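Local coordinates for uncharacterized protein (Staphylococcus aureus subsp. aureus, PDB 3H04), which is of unknown function but has an alpha/beta-hydrolase fold, which suggests that it may be a serine hydrolase or esterase, at residues G106-L111 against S197-A202; I150-I155 against Y176-G181. One frame throughout, in Å; residues are numbered along the deposited sequence. Where two conformers were deposited one is given.

Interaction 1: residues G106-L111 against S197-A202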
loop_
_atom_site.group_PDB
_atom_site.type_symbol
_atom_site.label_atom_id
_atom_site.label_comp_id
_atom_site.label_asym_id
_atom_site.label_seq_id
_atom_site.Cartn_x
_atom_site.Cartn_y
_atom_site.Cartn_z
ATOM N N GLY A 106 -1.556 -0.822 0.120
ATOM C CA GLY A 106 -0.301 -0.446 -0.503
ATOM C C GLY A 106 0.930 -0.896 0.252
ATOM O O GLY A 106 1.993 -1.143 -0.363
ATOM N N ALA A 107 0.816 -0.975 1.590
ATOM C CA ALA A 107 1.922 -1.459 2.419
ATOM C C ALA A 107 2.097 -2.954 2.226
ATOM O O ALA A 107 3.232 -3.450 2.175
ATOM C CB ALA A 107 1.723 -1.095 3.934
ATOM N N TYR A 108 0.993 -3.686 2.057
ATOM C CA TYR A 108 1.069 -5.102 1.639
ATOM C C TYR A 108 1.844 -5.266 0.316
ATOM O O TYR A 108 2.824 -6.039 0.256
ATOM C CB TYR A 108 -0.354 -5.664 1.481
ATOM C CG TYR A 108 -0.469 -7.043 0.866
ATOM C CD1 TYR A 108 0.066 -8.160 1.475
ATOM C CD2 TYR A 108 -1.137 -7.210 -0.330
ATOM C CE1 TYR A 108 -0.102 -9.428 0.929
ATOM C CE2 TYR A 108 -1.334 -8.436 -0.856
ATOM C CZ TYR A 108 -0.780 -9.554 -0.246
ATOM O OH TYR A 108 -0.986 -10.784 -0.804
ATOM N N LEU A 109 1.464 -4.500 -0.704
ATOM C CA LEU A 109 2.200 -4.522 -1.975
ATOM C C LEU A 109 3.679 -4.120 -1.819
ATOM O O LEU A 109 4.558 -4.701 -2.468
ATOM C CB LEU A 109 1.519 -3.676 -3.027
ATOM C CG LEU A 109 0.091 -4.173 -3.364
ATOM C CD1 LEU A 109 -0.734 -3.142 -4.168
ATOM C CD2 LEU A 109 0.054 -5.541 -4.014
ATOM N N SER A 110 3.941 -3.141 -0.960
ATOM C CA SER A 110 5.305 -2.683 -0.679
ATOM C C SER A 110 6.155 -3.771 -0.009
ATOM O O SER A 110 7.340 -3.913 -0.306
ATOM C CB SER A 110 5.309 -1.449 0.201
ATOM O OG SER A 110 4.680 -0.377 -0.435
ATOM N N LEU A 111 5.532 -4.578 0.839
ATOM C CA LEU A 111 6.230 -5.686 1.471
ATOM C C LEU A 111 6.487 -6.822 0.503
ATOM O O LEU A 111 7.537 -7.474 0.631
ATOM C CB LEU A 111 5.481 -6.182 2.694
ATOM C CG LEU A 111 5.525 -5.244 3.923
ATOM C CD1 LEU A 111 4.263 -5.523 4.781
ATOM C CD2 LEU A 111 6.820 -5.432 4.729
ATOM N N SER A 197 1.915 -19.203 -0.915
ATOM C CA SER A 197 3.009 -18.366 -0.343
ATOM C C SER A 197 3.311 -17.145 -1.185
ATOM O O SER A 197 3.863 -16.165 -0.684
ATOM C CB SER A 197 4.295 -19.178 -0.119
ATOM O OG SER A 197 4.855 -19.533 -1.365
ATOM N N LYS A 198 2.904 -17.161 -2.449
ATOM C CA LYS A 198 2.946 -15.936 -3.253
ATOM C C LYS A 198 2.316 -14.723 -2.552
ATOM O O LYS A 198 2.850 -13.607 -2.637
ATOM C CB LYS A 198 2.272 -16.162 -4.591
ATOM C CG LYS A 198 2.416 -14.997 -5.535
ATOM C CD LYS A 198 1.795 -15.241 -6.877
ATOM C CE LYS A 198 1.943 -14.002 -7.757
ATOM N NZ LYS A 198 1.482 -14.326 -9.140
ATOM N N TYR A 199 1.187 -14.936 -1.881
ATOM C CA TYR A 199 0.383 -13.843 -1.321
ATOM C C TYR A 199 0.524 -13.662 0.204
ATOM O O TYR A 199 -0.125 -12.788 0.762
ATOM C CB TYR A 199 -1.107 -14.066 -1.649
ATOM C CG TYR A 199 -1.366 -14.549 -3.066
ATOM C CD1 TYR A 199 -1.189 -13.711 -4.161
ATOM C CD2 TYR A 199 -1.761 -15.864 -3.299
ATOM C CE1 TYR A 199 -1.454 -14.173 -5.471
ATOM C CE2 TYR A 199 -1.984 -16.354 -4.593
ATOM C CZ TYR A 199 -1.829 -15.503 -5.665
ATOM O OH TYR A 199 -2.040 -16.007 -6.920
ATOM N N ASN A 200 1.363 -14.478 0.829
ATOM C CA ASN A 200 1.504 -14.599 2.277
ATOM C C ASN A 200 2.993 -14.731 2.570
ATOM O O ASN A 200 3.614 -15.782 2.252
ATOM C CB ASN A 200 0.730 -15.812 2.761
ATOM C CG ASN A 200 -0.694 -15.716 2.384
ATOM O OD1 ASN A 200 -1.146 -16.321 1.383
ATOM N ND2 ASN A 200 -1.416 -14.849 3.085
ATOM N N ILE A 201 3.591 -13.690 3.143
ATOM C CA ILE A 201 5.062 -13.682 3.289
ATOM C C ILE A 201 5.455 -14.623 4.415
ATOM O O ILE A 201 5.067 -14.403 5.571
ATOM C CB ILE A 201 5.622 -12.262 3.502
ATOM C CG1 ILE A 201 5.272 -11.364 2.342
ATOM C CG2 ILE A 201 7.151 -12.270 3.604
ATOM C CD1 ILE A 201 5.724 -9.902 2.567
ATOM N N ALA A 202 6.191 -15.693 4.083
ATOM C CA ALA A 202 6.553 -16.722 5.054
ATOM C C ALA A 202 7.503 -16.190 6.144
ATOM O O ALA A 202 8.226 -15.222 5.909
ATOM C CB ALA A 202 7.208 -17.948 4.357
#
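The phenol of Y108 donates its O-H to the backbone carbonyl of Y199, with Y108 OH 2.7 Å from Y199 O. The acceptor sits at the edge of the Y108 ring, in its plane. The donor comes in well to one side of the carbonyl, at a C=O...O angle of 116°, and is tilted by 19° from the carbonyl plane. Y108 can span the gap because its CG stands anti to the backbone N (chi1 172°), which carries the long rigid ring out from the helix. Tyrosine suits the place: a flat body for packing, with a hydroxyl that satisfies a loop carbonyl. Y199 CB closes in on the same hydroxyl, 3.4 Å from Y108 OH, while the Y199 ring leads away to bond D76 through its own hydroxyl; D76 also pairs with K198. One turn further along the helix the contact turns apolar: I201 CD1 lies 3.7 Å from L111 CB, and the same methyl meets the L111 carbonyl, I201 CD1 to L111 O being 3.6 Å. Branched aliphatic side chains fill this buried spot. Within the helix, G106 O takes two bonds from S110, whose N and OG reach it from opposite faces of its plane; S110 OG to G106 O is 2.8 Å, so the serine hydroxyl is satisfied inside the protein. G106 closes a GxSxG pattern like the nucleophile elbow of alpha/beta hydrolases. Helix 105-116 would then be the helix that follows the elbow. It packs L111 on strand 121-125 and L109 on helix 75-91, the Y108 ring stacks with Y128, and R115 further along it binds the carbonyls of S197 and K198, fastening the loop between helices 185-189 and 203-206.

Interaction 2: residues I150-I155 against Y176-G181; sequences INETMI and YVYARG
Y178 reaches from helix 173-182 to I150, in the loop just before helix 152-156, and to I155 within that helix, joining two helices of the insertion that separates strands 121-125 and 212-217 of this alpha/beta-hydrolase fold. Its ring is the broad surface of the contact. I155 lays CG1 over one face in a CH-pi contact, 4.1 Å from the ring centroid and 23° off the normal. It is displaced toward the CG side of the ring, where I155 CG1 comes within 3.8 Å of Y178 CG. The CB of Y178 already faces the shorter helix, and with chi1 at 177° the ring continues outward rather than folding along its own helix. I150 approaches the ring obliquely, with I150 CG1 4.0 Å from Y178 CD1. Two isoleucines suit these positions, since their branched chains give wide apolar surfaces to set against an aromatic ring. The far end of the ring is polar: Y178 OH is hydrogen-bonded to K184, and beside it passes the aliphatic part of E152, with E152 CG 3.2 Å from Y178 OH. A tyrosine can thus keep its ring among isoleucines and its hydroxyl at the polar side, next to the exposed E152. The helix that carries I155 starts just after N151, whose O accepts from I155 N. N151 is the N-cap, an asparagine whose short side-chain amide can fold back over the first turn: M154 N donates to N151 OD1 at 2.6 Å, nearly straight with an angle of 164° at the hydrogen.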
loop_
_atom_site.group_PDB
_atom_site.type_symbol
_atom_site.label_atom_id
_atom_site.label_comp_id
_atom_site.label_asym_id
_atom_site.label_seq_id
_atom_site.Cartn_x
_atom_site.Cartn_y
_atom_site.Cartn_z
ATOM N N ILE A 150 -26.803 -1.512 1.141
ATOM C CA ILE A 150 -26.758 -1.508 -0.329
ATOM C C ILE A 150 -27.096 -2.911 -0.846
ATOM O O ILE A 150 -27.376 -3.820 -0.054
ATOM C CB ILE A 150 -25.402 -1.061 -0.848
ATOM C CG1 ILE A 150 -24.281 -2.008 -0.399
ATOM C CG2 ILE A 150 -25.119 0.382 -0.397
ATOM C CD1 ILE A 150 -22.940 -1.340 -0.376
ATOM N N ASN A 151 -27.151 -3.083 -2.164
ATOM C CA ASN A 151 -27.342 -4.421 -2.739
ATOM C C ASN A 151 -26.282 -4.664 -3.831
ATOM O O ASN A 151 -25.475 -3.795 -4.117
ATOM C CB ASN A 151 -28.745 -4.518 -3.304
ATOM C CG ASN A 151 -28.981 -3.469 -4.340
ATOM O OD1 ASN A 151 -28.127 -3.269 -5.200
ATOM N ND2 ASN A 151 -30.049 -2.716 -4.200
ATOM N N GLU A 152 -26.305 -5.843 -4.432
ATOM C CA GLU A 152 -25.311 -6.255 -5.429
ATOM C C GLU A 152 -25.418 -5.520 -6.768
ATOM O O GLU A 152 -24.450 -5.497 -7.525
ATOM C CB GLU A 152 -25.455 -7.767 -5.731
ATOM C CG GLU A 152 -24.997 -8.726 -4.640
ATOM C CD GLU A 152 -25.274 -10.210 -4.996
ATOM O OE1 GLU A 152 -26.459 -10.615 -5.137
ATOM O OE2 GLU A 152 -24.298 -10.976 -5.137
ATOM N N THR A 153 -26.593 -4.989 -7.094
ATOM C CA THR A 153 -26.726 -4.220 -8.337
ATOM C C THR A 153 -26.094 -2.871 -8.099
ATOM O O THR A 153 -25.320 -2.424 -8.916
ATOM C CB THR A 153 -28.154 -4.011 -8.802
ATOM O OG1 THR A 153 -28.674 -5.252 -9.262
ATOM C CG2 THR A 153 -28.222 -2.978 -9.960
ATOM N N MET A 154 -26.479 -2.248 -6.977
ATOM C CA MET A 154 -25.903 -0.993 -6.497
ATOM C C MET A 154 -24.389 -1.095 -6.626
ATOM O O MET A 154 -23.771 -0.253 -7.256
ATOM C CB MET A 154 -26.344 -0.736 -5.036
ATOM C CG MET A 154 -26.513 0.730 -4.595
ATOM S SD MET A 154 -25.067 1.315 -3.696
ATOM C CE MET A 154 -23.837 0.692 -4.820
ATOM N N ILE A 155 -23.802 -2.163 -6.081
ATOM C CA ILE A 155 -22.337 -2.350 -6.099
ATOM C C ILE A 155 -21.788 -2.648 -7.489
ATOM O O ILE A 155 -20.749 -2.102 -7.872
ATOM C CB ILE A 155 -21.870 -3.422 -5.066
ATOM C CG1 ILE A 155 -22.450 -3.122 -3.660
ATOM C CG2 ILE A 155 -20.365 -3.539 -5.018
ATOM C CD1 ILE A 155 -22.194 -1.731 -3.134
ATOM N N TYR A 176 -15.621 -1.720 -1.642
ATOM C CA TYR A 176 -14.740 -2.235 -0.569
ATOM C C TYR A 176 -15.514 -2.402 0.768
ATOM O O TYR A 176 -15.338 -3.403 1.474
ATOM C CB TYR A 176 -13.551 -1.309 -0.378
ATOM C CG TYR A 176 -12.697 -1.668 0.829
ATOM C CD1 TYR A 176 -11.850 -2.803 0.788
ATOM C CD2 TYR A 176 -12.797 -0.978 2.001
ATOM C CE1 TYR A 176 -11.128 -3.211 1.871
ATOM C CE2 TYR A 176 -12.000 -1.328 3.117
ATOM C CZ TYR A 176 -11.158 -2.455 3.034
ATOM O OH TYR A 176 -10.364 -2.940 4.081
ATOM N N VAL A 177 -16.345 -1.425 1.109
ATOM C CA VAL A 177 -17.174 -1.518 2.309
ATOM C C VAL A 177 -18.048 -2.768 2.223
ATOM O O VAL A 177 -18.187 -3.551 3.194
ATOM C CB VAL A 177 -18.064 -0.233 2.443
ATOM C CG1 VAL A 177 -19.188 -0.468 3.422
ATOM C CG2 VAL A 177 -17.220 1.030 2.942
ATOM N N TYR A 178 -18.619 -2.969 1.046
ATOM C CA TYR A 178 -19.469 -4.122 0.808
ATOM C C TYR A 178 -18.647 -5.408 0.955
ATOM O O TYR A 178 -19.070 -6.352 1.622
ATOM C CB TYR A 178 -20.059 -4.042 -0.598
ATOM C CG TYR A 178 -20.907 -5.235 -0.949
ATOM C CD1 TYR A 178 -22.183 -5.361 -0.450
ATOM C CD2 TYR A 178 -20.428 -6.220 -1.797
ATOM C CE1 TYR A 178 -22.997 -6.474 -0.809
ATOM C CE2 TYR A 178 -21.204 -7.319 -2.128
ATOM C CZ TYR A 178 -22.469 -7.441 -1.632
ATOM O OH TYR A 178 -23.197 -8.540 -1.974
ATOM N N ALA A 179 -17.497 -5.442 0.300
ATOM C CA ALA A 179 -16.645 -6.628 0.347
ATOM C C ALA A 179 -16.243 -7.028 1.788
ATOM O O ALA A 179 -16.407 -8.223 2.203
ATOM C CB ALA A 179 -15.382 -6.394 -0.524
ATOM N N ARG A 180 -15.699 -6.070 2.549
ATOM C CA ARG A 180 -15.367 -6.336 3.979
ATOM C C ARG A 180 -16.590 -6.637 4.833
ATOM O O ARG A 180 -16.555 -7.517 5.713
ATOM C CB ARG A 180 -14.609 -5.170 4.589
ATOM C CG ARG A 180 -13.270 -4.855 3.970
ATOM C CD ARG A 180 -12.293 -6.045 3.905
ATOM N NE ARG A 180 -12.053 -6.690 5.205
ATOM C CZ ARG A 180 -11.290 -6.189 6.176
ATOM N NH1 ARG A 180 -10.667 -5.011 6.059
ATOM N NH2 ARG A 180 -11.160 -6.856 7.306
ATOM N N GLY A 181 -17.671 -5.873 4.630
ATOM C CA GLY A 181 -18.843 -6.025 5.437
ATOM C C GLY A 181 -19.631 -7.315 5.198
ATOM O O GLY A 181 -20.576 -7.633 5.978
#

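In the fold
Interactions 1 and 2 do not touch: their centres are 25 Å apart and their nearest atoms about 10 Å. Along the chain both segments of interaction 2 fall between the two of interaction 1: the chain runs out through the helices that carry interaction 2 and comes back against helix 105-116 at 197-202, before strand 212-217. In interaction 1, Y108 is close to, but not touching, S104, H248 and D220, whose geometry is consistent with a Ser-His-Asp triad. Interaction 2 is peripheral, its centre about 22 Å from the centre of the chain, against 10 Å for interaction 1. Helix 173-182 is nevertheless tied back toward the core, since Y176 and R180 bond to D222, two residues beyond D220.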